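Local coordinates for protein predicted ATPase of the ABC class (Vibrio vulnificus, PDB 5D6A) that binds the ATP analogue AMP-PNP and probably hydrolyses ATP as an ATPase of the ABC class, at residues A[162-165]-A[166-170]. Numbering follows the deposited sequence.
Sequences ITFH and LPKFI
His165 and Phe169 meet one turn apart on helix 155-172, through both backbone and side chains. Phe169 N donates to His165 O at 3.2 Å, with an N-H...O angle of 153°. Lys168 N lies 2.9 Å from the same His165 O, but that bond is weak and bent (129°). The carbonyl oxygen also sits over one face of the Phe169 ring, toward its rim. Beside it, His165 CB packs 3.6 Å from Phe169 CE2, and the two side chains run alongside each other in the same direction.

Pro167 has no N-H to give to the preceding turn, and the helix kinks there. Its CD rests 3.1 Å from Ile162 O, and its CG lies 3.5 Å from Thr163 O. A wider pi-type turn spans 162-165.

On the outer side, Lys168 runs fully extended beyond CG past Phe164 O, with CG 3.3 Å from that oxygen. Its far end reaches the Phe164 ring, where NZ comes 3.3 Å from CZ and CE lies over one face. Phe164 CG stands anti to the backbone N (chi1 -178°), which places it beside the carbonyl carbon and brings the ring within reach of the Lys168 ammonium end.

Leu166, Phe169 and Ile170 face inward onto Phe106 of helix 92-109. Leu166 and Ile170 also touch Phe142 of strand 137-144. This is a proline-kinked helix with one hydrophobic face, packed against helix and strand in the N-terminal region of this ABC-class ATPase.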
loop_
_atom_site.group_PDB
_atom_site.type_symbol
_atom_site.label_atom_id
_atom_site.label_comp_id
_atom_site.label_asym_id
_atom_site.label_seq_id
_atom_site.Cartn_x
_atom_site.Cartn_y
_atom_site.Cartn_z
ATOM N N ILE A 162 9.155 19.891 -31.420
ATOM C CA ILE A 162 10.304 20.601 -30.854
ATOM C C ILE A 162 10.566 22.011 -31.384
ATOM O O ILE A 162 10.960 22.888 -30.613
ATOM C CB ILE A 162 11.591 19.770 -31.064
ATOM C CG1 ILE A 162 11.423 18.366 -30.467
ATOM C CG2 ILE A 162 12.795 20.476 -30.448
ATOM C CD1 ILE A 162 12.572 17.426 -30.767
ATOM N N THR A 163 10.358 22.229 -32.683
ATOM C CA THR A 163 10.662 23.529 -33.301
ATOM C C THR A 163 9.469 24.441 -33.570
ATOM O O THR A 163 9.658 25.615 -33.886
ATOM C CB THR A 163 11.398 23.342 -34.642
ATOM O OG1 THR A 163 10.498 22.808 -35.618
ATOM C CG2 THR A 163 12.597 22.416 -34.474
ATOM N N PHE A 164 8.253 23.913 -33.467
ATOM C CA PHE A 164 7.061 24.723 -33.727
ATOM C C PHE A 164 6.188 24.889 -32.477
ATOM O O PHE A 164 5.906 26.015 -32.067
ATOM C CB PHE A 164 6.259 24.129 -34.892
ATOM C CG PHE A 164 5.045 24.931 -35.263
ATOM C CD1 PHE A 164 5.162 26.058 -36.063
ATOM C CD2 PHE A 164 3.784 24.553 -34.824
ATOM C CE1 PHE A 164 4.048 26.801 -36.409
ATOM C CE2 PHE A 164 2.666 25.292 -35.166
ATOM C CZ PHE A 164 2.798 26.417 -35.959
ATOM N N HIS A 165 5.775 23.778 -31.870
ATOM C CA HIS A 165 4.924 23.836 -30.678
ATOM C C HIS A 165 5.680 24.158 -29.393
ATOM O O HIS A 165 5.329 25.100 -28.682
ATOM C CB HIS A 165 4.167 22.520 -30.472
ATOM C CG HIS A 165 3.091 22.274 -31.478
ATOM N ND1 HIS A 165 1.914 22.991 -31.495
ATOM C CD2 HIS A 165 2.989 21.359 -32.470
ATOM C CE1 HIS A 165 1.146 22.549 -32.474
ATOM N NE2 HIS A 165 1.774 21.556 -33.079
ATOM N N LEU A 166 6.708 23.369 -29.096
ATOM C CA LEU A 166 7.470 23.543 -27.857
ATOM C C LEU A 166 7.940 24.981 -27.618
ATOM O O LEU A 166 7.727 25.521 -26.533
ATOM C CB LEU A 166 8.649 22.558 -27.789
ATOM C CG LEU A 166 9.541 22.617 -26.541
ATOM C CD1 LEU A 166 8.735 22.481 -25.258
ATOM C CD2 LEU A 166 10.611 21.538 -26.608
ATOM N N PRO A 167 8.564 25.613 -28.628
ATOM C CA PRO A 167 9.023 26.988 -28.419
ATOM C C PRO A 167 7.896 27.946 -28.020
ATOM O O PRO A 167 8.137 28.907 -27.298
ATOM C CB PRO A 167 9.613 27.373 -29.781
ATOM C CG PRO A 167 9.967 26.076 -30.423
ATOM C CD PRO A 167 8.879 25.139 -29.986
ATOM N N LYS A 168 6.677 27.674 -28.476
ATOM C CA LYS A 168 5.540 28.527 -28.145
ATOM C C LYS A 168 5.113 28.370 -26.690
ATOM O O LYS A 168 4.792 29.359 -26.034
ATOM C CB LYS A 168 4.362 28.266 -29.088
ATOM C CG LYS A 168 4.644 28.694 -30.518
ATOM C CD LYS A 168 3.463 28.456 -31.442
ATOM C CE LYS A 168 3.765 28.986 -32.834
ATOM N NZ LYS A 168 2.606 28.842 -33.753
ATOM N N PHE A 169 5.122 27.140 -26.178
ATOM C CA PHE A 169 4.734 26.908 -24.784
ATOM C C PHE A 169 5.782 27.483 -23.837
ATOM O O PHE A 169 5.440 28.026 -22.788
ATOM C CB PHE A 169 4.528 25.419 -24.493
ATOM C CG PHE A 169 3.671 24.716 -25.506
ATOM C CD1 PHE A 169 2.435 25.234 -25.871
ATOM C CD2 PHE A 169 4.079 23.511 -26.060
ATOM C CE1 PHE A 169 1.643 24.587 -26.804
ATOM C CE2 PHE A 169 3.286 22.852 -26.982
ATOM C CZ PHE A 169 2.066 23.390 -27.355
ATOM N N ILE A 170 7.054 27.360 -24.215
ATOM C CA ILE A 170 8.164 27.887 -23.420
ATOM C C ILE A 170 8.076 29.408 -23.323
ATOM O O ILE A 170 8.389 29.986 -22.281
ATOM C CB ILE A 170 9.532 27.483 -24.015
ATOM C CG1 ILE A 170 9.733 25.969 -23.895
ATOM C CG2 ILE A 170 10.665 28.202 -23.294
ATOM C CD1 ILE A 170 10.945 25.439 -24.635
#